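Local coordinates for protein NADP-dependent glyceraldehyde-3-phosphate dehydrogenase (Bacillus halodurans, PDB 3PRL) that probably oxidises glyceraldehyde 3-phosphate to 3-phosphoglycerate with NADP+, without a phosphorylation step, as a tetrameric member of the aldehyde dehydrogenase family, at residues 253-265 and 453-465. Sequence-based numbering, arbitrary orientation.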
loop_
_atom_site.group_PDB
_atom_site.type_symbol
_atom_site.label_atom_id
_atom_site.label_comp_id
_atom_site.label_asym_id
_atom_site.label_seq_id
_atom_site.Cartn_x
_atom_site.Cartn_y
_atom_site.Cartn_z
ATOM N N MET D 253 1.378 -15.275 -25.965
ATOM C CA MET D 253 0.459 -15.615 -24.871
ATOM C C MET D 253 1.060 -15.643 -23.475
ATOM O O MET D 253 0.421 -16.154 -22.535
ATOM C CB MET D 253 -0.287 -16.918 -25.144
ATOM C CG MET D 253 -1.291 -16.809 -26.246
ATOM S SD MET D 253 -2.674 -15.658 -26.009
ATOM C CE MET D 253 -3.250 -16.009 -24.331
ATOM N N ILE D 254 2.253 -15.069 -23.325
ATOM C CA ILE D 254 2.889 -14.995 -22.012
ATOM C C ILE D 254 3.506 -13.633 -21.713
ATOM O O ILE D 254 3.754 -12.834 -22.624
ATOM C CB ILE D 254 3.916 -16.146 -21.807
ATOM C CG1 ILE D 254 5.199 -15.895 -22.613
ATOM C CG2 ILE D 254 3.276 -17.509 -22.126
ATOM C CD1 ILE D 254 6.319 -16.884 -22.299
ATOM N N PRO D 255 3.734 -13.348 -20.430
ATOM C CA PRO D 255 4.410 -12.089 -20.118
ATOM C C PRO D 255 5.873 -12.169 -20.523
ATOM O O PRO D 255 6.494 -13.219 -20.343
ATOM C CB PRO D 255 4.288 -11.990 -18.597
ATOM C CG PRO D 255 3.329 -13.094 -18.182
ATOM C CD PRO D 255 3.349 -14.106 -19.218
ATOM N N VAL D 256 6.401 -11.072 -21.069
ATOM C CA VAL D 256 7.794 -10.990 -21.470
ATOM C C VAL D 256 8.426 -9.693 -20.972
ATOM O O VAL D 256 7.984 -8.600 -21.308
ATOM C CB VAL D 256 7.998 -11.151 -23.011
ATOM C CG1 VAL D 256 9.486 -11.247 -23.343
ATOM C CG2 VAL D 256 7.294 -12.395 -23.508
ATOM N N VAL D 257 9.459 -9.857 -20.152
ATOM C CA VAL D 257 10.184 -8.757 -19.552
ATOM C C VAL D 257 11.567 -8.693 -20.224
ATOM O O VAL D 257 12.256 -9.696 -20.339
ATOM C CB VAL D 257 10.253 -8.931 -18.006
ATOM C CG1 VAL D 257 11.362 -8.099 -17.369
ATOM C CG2 VAL D 257 8.893 -8.575 -17.371
ATOM N N LEU D 258 11.935 -7.514 -20.717
ATOM C CA LEU D 258 13.203 -7.355 -21.425
ATOM C C LEU D 258 14.021 -6.187 -20.893
ATOM O O LEU D 258 13.502 -5.084 -20.686
ATOM C CB LEU D 258 12.974 -7.163 -22.933
ATOM C CG LEU D 258 12.151 -8.166 -23.746
ATOM C CD1 LEU D 258 11.766 -7.601 -25.112
ATOM C CD2 LEU D 258 12.933 -9.460 -23.920
ATOM N N GLU D 259 15.295 -6.466 -20.657
ATOM C CA GLU D 259 16.278 -5.443 -20.369
ATOM C C GLU D 259 17.253 -5.427 -21.542
ATOM O O GLU D 259 18.014 -6.371 -21.732
ATOM C CB GLU D 259 16.977 -5.754 -19.039
ATOM C CG GLU D 259 15.971 -6.037 -17.921
ATOM C CD GLU D 259 16.602 -6.485 -16.625
ATOM O OE1 GLU D 259 15.967 -6.273 -15.574
ATOM O OE2 GLU D 259 17.713 -7.050 -16.645
ATOM N N LEU D 260 17.213 -4.365 -22.331
ATOM C CA LEU D 260 18.031 -4.297 -23.545
ATOM C C LEU D 260 19.033 -3.140 -23.498
ATOM O O LEU D 260 19.485 -2.741 -22.420
ATOM C CB LEU D 260 17.143 -4.263 -24.816
ATOM C CG LEU D 260 15.980 -5.280 -24.772
ATOM C CD1 LEU D 260 14.962 -5.091 -25.863
ATOM C CD2 LEU D 260 16.485 -6.701 -24.765
ATOM N N GLY D 261 19.396 -2.619 -24.666
ATOM C CA GLY D 261 20.456 -1.631 -24.760
ATOM C C GLY D 261 20.085 -0.215 -24.372
ATOM O O GLY D 261 18.899 0.164 -24.326
ATOM N N GLY D 262 21.122 0.575 -24.109
ATOM C CA GLY D 262 20.944 1.974 -23.779
ATOM C C GLY D 262 21.887 2.847 -24.563
ATOM O O GLY D 262 22.914 2.386 -25.056
ATOM N N LYS D 263 21.512 4.110 -24.717
ATOM C CA LYS D 263 22.505 5.140 -25.031
ATOM C C LYS D 263 22.263 6.302 -24.061
ATOM O O LYS D 263 21.777 7.371 -24.465
ATOM C CB LYS D 263 22.406 5.549 -26.503
ATOM C CG LYS D 263 23.592 6.351 -27.064
ATOM C CD LYS D 263 24.763 5.481 -27.545
ATOM C CE LYS D 263 25.816 6.361 -28.224
ATOM N NZ LYS D 263 27.030 5.637 -28.734
ATOM N N ASP D 264 22.551 6.074 -22.773
ATOM C CA ASP D 264 22.254 7.077 -21.736
ATOM C C ASP D 264 23.013 8.388 -22.012
ATOM O O ASP D 264 24.222 8.378 -22.192
ATOM C CB ASP D 264 22.558 6.576 -20.297
ATOM C CG ASP D 264 21.833 5.277 -19.931
ATOM O OD1 ASP D 264 20.724 4.994 -20.456
ATOM O OD2 ASP D 264 22.386 4.519 -19.095
ATOM N N PRO D 265 22.288 9.513 -22.085
ATOM C CA PRO D 265 22.951 10.809 -22.228
ATOM C C PRO D 265 23.371 11.405 -20.902
ATOM O O PRO D 265 22.730 11.162 -19.866
ATOM C CB PRO D 265 21.876 11.694 -22.855
ATOM C CG PRO D 265 20.559 11.063 -22.385
ATOM C CD PRO D 265 20.832 9.590 -22.351
ATOM N N PHE D 453 13.616 -0.601 -11.879
ATOM C CA PHE D 453 14.489 -0.486 -13.038
ATOM C C PHE D 453 13.737 -0.876 -14.311
ATOM O O PHE D 453 13.187 -1.970 -14.388
ATOM C CB PHE D 453 15.731 -1.362 -12.837
ATOM C CG PHE D 453 16.631 -1.433 -14.026
ATOM C CD1 PHE D 453 17.456 -0.356 -14.362
ATOM C CD2 PHE D 453 16.715 -2.601 -14.771
ATOM C CE1 PHE D 453 18.312 -0.433 -15.451
ATOM C CE2 PHE D 453 17.562 -2.690 -15.860
ATOM C CZ PHE D 453 18.377 -1.600 -16.201
ATOM N N LEU D 454 13.726 0.032 -15.294
ATOM C CA LEU D 454 13.089 -0.210 -16.597
ATOM C C LEU D 454 13.723 0.596 -17.749
ATOM O O LEU D 454 14.228 1.702 -17.555
ATOM C CB LEU D 454 11.559 0.041 -16.505
ATOM C CG LEU D 454 11.008 1.476 -16.400
ATOM C CD1 LEU D 454 9.478 1.548 -16.584
ATOM C CD2 LEU D 454 11.455 2.160 -15.102
ATOM N N GLY D 455 13.719 0.013 -18.943
ATOM C CA GLY D 455 14.021 0.743 -20.164
ATOM C C GLY D 455 12.754 0.863 -20.989
ATOM O O GLY D 455 11.960 -0.081 -21.054
ATOM N N VAL D 456 12.545 2.034 -21.586
ATOM C CA VAL D 456 11.419 2.247 -22.501
ATOM C C VAL D 456 11.943 2.271 -23.956
ATOM O O VAL D 456 13.134 2.055 -24.178
ATOM C CB VAL D 456 10.614 3.524 -22.153
ATOM C CG1 VAL D 456 10.168 3.483 -20.693
ATOM C CG2 VAL D 456 11.431 4.789 -22.411
ATOM N N LYS D 457 11.050 2.531 -24.920
ATOM C CA LYS D 457 11.381 2.492 -26.345
ATOM C C LYS D 457 11.981 1.129 -26.703
ATOM O O LYS D 457 11.409 0.104 -26.368
ATOM C CB LYS D 457 12.346 3.614 -26.716
ATOM C CG LYS D 457 11.818 4.998 -26.570
ATOM C CD LYS D 457 12.710 5.925 -27.361
ATOM C CE LYS D 457 12.814 7.273 -26.693
ATOM N NZ LYS D 457 13.657 8.191 -27.497
ATOM N N LYS D 458 13.139 1.114 -27.359
ATOM C CA LYS D 458 13.799 -0.150 -27.696
ATOM C C LYS D 458 14.672 -0.749 -26.579
ATOM O O LYS D 458 15.169 -1.871 -26.714
ATOM C CB LYS D 458 14.606 -0.008 -28.982
ATOM C CG LYS D 458 13.773 -0.218 -30.227
ATOM C CD LYS D 458 14.630 -0.682 -31.401
ATOM C CE LYS D 458 13.833 -0.683 -32.702
ATOM N NZ LYS D 458 12.436 -1.204 -32.488
ATOM N N SER D 459 14.831 0.004 -25.489
ATOM C CA SER D 459 15.620 -0.380 -24.302
ATOM C C SER D 459 15.010 -1.459 -23.391
ATOM O O SER D 459 15.698 -2.009 -22.513
ATOM C CB SER D 459 15.930 0.871 -23.470
ATOM O OG SER D 459 16.978 1.632 -24.057
ATOM N N GLY D 460 13.720 -1.750 -23.568
ATOM C CA GLY D 460 13.109 -2.864 -22.849
ATOM C C GLY D 460 11.590 -2.910 -22.796
ATOM O O GLY D 460 10.908 -2.181 -23.510
ATOM N N LEU D 461 11.093 -3.793 -21.931
ATOM C CA LEU D 461 9.685 -4.139 -21.821
ATOM C C LEU D 461 9.435 -4.618 -20.380
ATOM O O LEU D 461 10.176 -5.458 -19.855
ATOM C CB LEU D 461 9.343 -5.215 -22.863
ATOM C CG LEU D 461 7.922 -5.760 -23.063
ATOM C CD1 LEU D 461 6.937 -4.662 -23.400
ATOM C CD2 LEU D 461 7.912 -6.836 -24.161
ATOM N N GLY D 462 8.414 -4.055 -19.733
ATOM C CA GLY D 462 8.145 -4.333 -18.312
ATOM C C GLY D 462 9.114 -3.668 -17.348
ATOM O O GLY D 462 9.787 -2.713 -17.719
ATOM N N VAL D 463 9.183 -4.175 -16.110
ATOM C CA VAL D 463 9.918 -3.513 -15.004
ATOM C C VAL D 463 10.666 -4.497 -14.106
ATOM O O VAL D 463 10.186 -5.620 -13.868
ATOM C CB VAL D 463 8.964 -2.769 -14.040
ATOM C CG1 VAL D 463 9.654 -1.534 -13.415
ATOM C CG2 VAL D 463 7.640 -2.387 -14.719
ATOM N N GLN D 464 11.814 -4.060 -13.582
ATOM C CA GLN D 464 12.558 -4.832 -12.592
ATOM C C GLN D 464 12.884 -4.007 -11.355
ATOM O O GLN D 464 12.260 -2.981 -11.082
ATOM C CB GLN D 464 13.845 -5.412 -13.197
ATOM C CG GLN D 464 13.910 -6.937 -13.248
ATOM C CD GLN D 464 14.671 -7.551 -12.066
ATOM O OE1 GLN D 464 15.176 -6.843 -11.187
ATOM N NE2 GLN D 464 14.735 -8.877 -12.036
ATOM N N GLY D 465 13.916 -4.436 -10.639
ATOM C CA GLY D 465 14.159 -3.965 -9.305
ATOM C C GLY D 465 13.472 -5.012 -8.449
ATOM O O GLY D 465 12.732 -5.865 -8.966
#
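A short antiparallel strand pairing joins Leu258 and Glu259, at the end of strand 256-259, to Gly460 and Leu461, placing strand 460-461 at the side of 256-259 away from strand 234-238. Leu258 and Leu461 form the hydrogen-bonded pair: Leu258 N reaches Leu461 O at 2.8 Å, nearly straight at 162°, and Leu461 N returns to Leu258 O. Their side chains share one face, CD1 of Leu258 meeting CD2 of Leu461 at 4.0 Å. Gly460 CA lies 3.1 Å from Leu258 O, where a CB would clash. Just past the paired residues, Leu260 N also bonds to Ser459 O (2.8 Å), from above the carbonyl plane, while Leu260 CD1 rests against Lys458 O (3.3 Å). Trimming Leu260 to an alanine is likely to open a gap between Lys458 O and Phe237. On the other face, in the conformer described, Glu259 has CG beside its backbone N (chi1 -50°), sets its carboxylate at the edge of the Phe453 ring, the planes 86° apart, and forms a salt bridge to Arg446. This glutamate is the predicted active-site residue; Leu260, just past its strand, lies near the NADP+-binding Gly240, and the strand belongs to the Rossmann-type coenzyme domain of aldehyde dehydrogenases.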